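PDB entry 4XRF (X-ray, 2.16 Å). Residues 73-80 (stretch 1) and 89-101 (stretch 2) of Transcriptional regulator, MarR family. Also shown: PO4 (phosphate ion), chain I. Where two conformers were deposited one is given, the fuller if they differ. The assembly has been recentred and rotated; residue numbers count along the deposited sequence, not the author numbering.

Stretch 1 (73-80) DQELVERY
Stretch 2, residues 89-101: VIIELTKKGKARV

Residues 77-80 and 89-93 form two antiparallel strands of one chain, their axes 159° apart in direction and 4.5 Å apart at closest approach; a short loop precedes the first strand, and a helix beginning at Lys 95 follows the second. Together the stretches bury 848 Å²; Leu 76, Tyr 80 and Ile 90 cover the largest areas.

The register pairs Val 77 with Leu 93, Glu 78 with Glu 92, Arg 79 with Ile 91 and Tyr 80 with Ile 90, with CA-CA distances of 4.3, 5.2, 4.7 and 5.4 Å. The wider pairs are hydrogen-bonded: Glu 78 N to Glu 92 O is 2.7 Å and Glu 92 N to Glu 78 O 2.9 Å, while Tyr 80 N to Ile 90 O is 3.0 Å and Ile 90 N to Tyr 80 O 2.8 Å. In the narrower pairs CA-H groups approach carbonyls instead, as in Arg 79 CA to Ile 90 O at 3.4 Å.

Tyr 80 (phi/psi -150/164, chi1 67°, p, chi2 -85°) lies on the same face of the sheet as Ile 90, Glu 78 and Glu 92. Its ring folds across Ile 90 (chi1 -49°, chi2 -65°, both m), so that Ile 90 CB sits over the ring face, 3.8 Å from the centroid and 24° off its normal, a CH-pi contact; Tyr 80 OH reaches Ile 90 CG2 at 3.4 Å. On the other face, the extended start of Arg 79 (chi1 172°, chi2 162°, both t) lays aliphatic carbon along the neighbouring strand: Arg 79 CG is 3.7 Å from Ile 91 CD1 and Arg 79 CD 3.6 Å from Val 89 CG1. Val 77 CB meets Ile 91 CG2 at 3.9 Å; the side chains of Val 77 and Leu 93 diverge, but Val 77 CG1 still comes within 4.3 Å of Leu 93 CD1.

Leu 76 (phi/psi -95/-24, chi1 -58°, m, chi2 176°, t), the last residue before the first strand, packs against the start of the helix. Its CB points away overall, yet the side-chain end returns: Leu 76 CD2 lies 3.9 Å from Lys 96 O, and Leu 76 CD1 covers one face of the Arg 100 guanidinium, 3.8 Å from Arg 100 NH1. Its carbonyl accepts from the backbone, Thr 94 N to Leu 76 O being 3.0 Å and nearly linear, and also lies 3.2 Å from Gly 97 CA. A CB on Gly 97 would clash with this oxygen.

Before it, Glu 75 turns with positive phi (70/30) in a Schellman motif, and its carbonyl takes the Thr 94 hydroxyl, Thr 94 OG1 to Glu 75 O being 2.7 Å. Thr 94 (chi1 60°, p) also caps the helix, with Gly 97 N to Thr 94 OG1 at 3.2 Å. Arg 100 (chi1 -172°, t, chi2 76° and chi3 77°, both p) donates to Gln 74 OE1, at the guanidinium edge, from NH1 at 2.9 Å and NH2 at 2.8 Å. The cationic guanidinium also directs two nearly linear hydrogen bonds (177° and 175°) to two oxygens of the phosphate anion, Arg 100 NE to PO4 O2 at 3.1 Å and Arg 100 NH2 to PO4 O1 at 2.6 Å.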

# COMPACT_ATOMS: atom_id res chain seq x y z
N ASP A 73 10.18 -8.32 -19.89
CA ASP A 73 8.94 -9.13 -19.77
C ASP A 73 7.75 -8.52 -20.55
O ASP A 73 7.03 -9.25 -21.23
CB ASP A 73 8.51 -9.31 -18.30
CG ASP A 73 9.52 -10.08 -17.47
OD1 ASP A 73 10.29 -10.91 -18.02
OD2 ASP A 73 9.57 -9.84 -16.24
N GLN A 74 7.56 -7.20 -20.44
CA GLN A 74 6.49 -6.51 -21.19
C GLN A 74 6.89 -6.27 -22.65
O GLN A 74 6.08 -5.77 -23.43
CB GLN A 74 6.09 -5.17 -20.55
CG GLN A 74 5.47 -5.24 -19.16
CD GLN A 74 4.60 -4.02 -18.87
OE1 GLN A 74 3.73 -3.65 -19.67
NE2 GLN A 74 4.82 -3.40 -17.72
N GLU A 75 8.14 -6.58 -23.00
CA GLU A 75 8.64 -6.51 -24.38
C GLU A 75 8.76 -5.06 -24.86
O GLU A 75 8.60 -4.77 -26.05
CB GLU A 75 7.73 -7.31 -25.33
CG GLU A 75 8.03 -8.80 -25.37
CD GLU A 75 6.88 -9.62 -25.94
OE1 GLU A 75 5.98 -9.05 -26.59
OE2 GLU A 75 6.88 -10.85 -25.73
N LEU A 76 9.03 -4.15 -23.93
CA LEU A 76 9.01 -2.73 -24.26
C LEU A 76 10.41 -2.20 -24.60
O LEU A 76 10.54 -1.17 -25.26
CB LEU A 76 8.35 -1.91 -23.14
CG LEU A 76 6.90 -2.28 -22.79
CD1 LEU A 76 6.39 -1.45 -21.61
CD2 LEU A 76 5.97 -2.12 -24.00
N VAL A 77 11.43 -2.88 -24.10
CA VAL A 77 12.83 -2.55 -24.42
C VAL A 77 13.57 -3.83 -24.80
O VAL A 77 13.10 -4.92 -24.50
CB VAL A 77 13.57 -1.87 -23.24
CG1 VAL A 77 12.85 -0.59 -22.79
CG2 VAL A 77 13.77 -2.83 -22.07
N GLU A 78 14.72 -3.67 -25.46
CA GLU A 78 15.65 -4.76 -25.67
C GLU A 78 16.99 -4.42 -25.01
O GLU A 78 17.44 -3.26 -25.03
CB GLU A 78 15.81 -5.04 -27.16
CG GLU A 78 16.16 -6.47 -27.51
CD GLU A 78 15.36 -6.98 -28.70
OE1 GLU A 78 14.14 -7.20 -28.56
OE2 GLU A 78 15.95 -7.15 -29.79
N ARG A 79 17.61 -5.42 -24.39
CA ARG A 79 18.92 -5.30 -23.80
C ARG A 79 19.88 -6.11 -24.65
O ARG A 79 19.55 -7.21 -25.10
CB ARG A 79 18.94 -5.83 -22.37
CG ARG A 79 20.32 -5.93 -21.73
CD ARG A 79 20.20 -6.04 -20.22
NE ARG A 79 19.41 -7.21 -19.83
CZ ARG A 79 18.73 -7.34 -18.70
NH1 ARG A 79 18.70 -6.35 -17.80
NH2 ARG A 79 18.08 -8.47 -18.48
N TYR A 80 21.05 -5.55 -24.90
CA TYR A 80 22.10 -6.29 -25.56
C TYR A 80 23.46 -5.78 -25.10
O TYR A 80 23.58 -4.71 -24.49
CB TYR A 80 21.95 -6.22 -27.09
CG TYR A 80 22.18 -4.84 -27.66
CD1 TYR A 80 21.15 -3.90 -27.71
CD2 TYR A 80 23.44 -4.48 -28.14
CE1 TYR A 80 21.36 -2.64 -28.23
CE2 TYR A 80 23.67 -3.22 -28.67
CZ TYR A 80 22.62 -2.31 -28.71
OH TYR A 80 22.86 -1.05 -29.23
N VAL A 89 26.54 -2.69 -21.66
CA VAL A 89 25.13 -3.13 -21.74
C VAL A 89 24.30 -1.96 -22.26
O VAL A 89 24.23 -0.90 -21.62
CB VAL A 89 24.62 -3.58 -20.35
CG1 VAL A 89 23.17 -4.07 -20.42
CG2 VAL A 89 25.53 -4.64 -19.73
N ILE A 90 23.67 -2.16 -23.42
CA ILE A 90 22.84 -1.15 -24.05
C ILE A 90 21.34 -1.51 -23.97
O ILE A 90 20.95 -2.65 -24.25
CB ILE A 90 23.20 -0.97 -25.54
CG1 ILE A 90 24.72 -0.79 -25.74
CG2 ILE A 90 22.41 0.19 -26.15
CD1 ILE A 90 25.30 0.46 -25.14
N ILE A 91 20.53 -0.52 -23.59
CA ILE A 91 19.08 -0.65 -23.54
C ILE A 91 18.45 0.20 -24.64
O ILE A 91 18.85 1.35 -24.88
CB ILE A 91 18.50 -0.25 -22.15
CG1 ILE A 91 19.32 -0.85 -21.00
CG2 ILE A 91 17.02 -0.62 -22.05
CD1 ILE A 91 19.49 -2.35 -21.03
N GLU A 92 17.45 -0.37 -25.30
CA GLU A 92 16.83 0.23 -26.46
C GLU A 92 15.33 0.00 -26.44
O GLU A 92 14.88 -1.09 -26.15
CB GLU A 92 17.40 -0.42 -27.71
CG GLU A 92 16.95 0.23 -28.99
CD GLU A 92 17.70 -0.31 -30.19
OE1 GLU A 92 17.37 -1.43 -30.65
OE2 GLU A 92 18.61 0.38 -30.66
N LEU A 93 14.57 1.03 -26.80
CA LEU A 93 13.12 0.95 -26.94
C LEU A 93 12.76 0.01 -28.10
O LEU A 93 13.40 0.06 -29.16
CB LEU A 93 12.61 2.35 -27.23
CG LEU A 93 11.36 2.96 -26.63
CD1 LEU A 93 11.22 2.69 -25.13
CD2 LEU A 93 11.40 4.45 -26.94
N THR A 94 11.79 -0.87 -27.92
CA THR A 94 11.27 -1.63 -29.06
C THR A 94 10.16 -0.82 -29.75
O THR A 94 9.75 0.22 -29.24
CB THR A 94 10.75 -3.04 -28.67
OG1 THR A 94 9.68 -2.91 -27.73
CG2 THR A 94 11.86 -3.88 -28.06
N LYS A 95 9.69 -1.29 -30.90
CA LYS A 95 8.51 -0.71 -31.54
C LYS A 95 7.31 -0.66 -30.57
O LYS A 95 6.66 0.38 -30.46
CB LYS A 95 8.15 -1.46 -32.84
N LYS A 96 7.04 -1.75 -29.85
CA LYS A 96 6.02 -1.79 -28.77
C LYS A 96 6.26 -0.73 -27.70
O LYS A 96 5.34 -0.04 -27.29
CB LYS A 96 6.00 -3.16 -28.09
CG LYS A 96 4.88 -4.10 -28.49
CD LYS A 96 5.28 -5.53 -28.15
CE LYS A 96 4.09 -6.46 -28.09
NZ LYS A 96 3.47 -6.67 -29.43
N GLY A 97 7.51 -0.61 -27.24
CA GLY A 97 7.84 0.37 -26.20
C GLY A 97 7.57 1.80 -26.63
O GLY A 97 7.11 2.62 -25.84
N LYS A 98 7.87 2.11 -27.90
CA LYS A 98 7.61 3.45 -28.44
C LYS A 98 6.13 3.77 -28.49
O LYS A 98 5.72 4.86 -28.10
CB LYS A 98 8.25 3.64 -29.83
CG LYS A 98 8.34 5.10 -30.25
N ALA A 99 5.32 2.81 -28.96
CA ALA A 99 3.87 2.98 -28.93
C ALA A 99 3.35 3.11 -27.50
O ALA A 99 2.47 3.93 -27.22
CB ALA A 99 3.19 1.83 -29.67
N ARG A 100 3.89 2.32 -26.57
CA ARG A 100 3.44 2.39 -25.17
C ARG A 100 3.71 3.76 -24.54
O ARG A 100 2.85 4.30 -23.86
CB ARG A 100 4.03 1.27 -24.30
CG ARG A 100 3.42 1.22 -22.90
CD ARG A 100 2.01 0.58 -22.88
NE ARG A 100 2.14 -0.87 -22.99
CZ ARG A 100 2.49 -1.68 -21.99
NH1 ARG A 100 2.69 -1.20 -20.76
NH2 ARG A 100 2.64 -2.98 -22.21
N VAL A 101 4.90 4.32 -24.77
CA VAL A 101 5.25 5.60 -24.15
C VAL A 101 4.35 6.76 -24.66
O VAL A 101 3.88 7.58 -23.87
CB VAL A 101 6.78 5.88 -24.15
CG1 VAL A 101 7.32 6.16 -25.55
CG2 VAL A 101 7.15 6.98 -23.18
P PO4 I . 1.33 -3.49 -25.57
O1 PO4 I . 2.34 -4.05 -24.60
O2 PO4 I . 1.57 -2.04 -25.78
O3 PO4 I . -0.08 -3.71 -24.98
O4 PO4 I . 1.39 -4.27 -26.88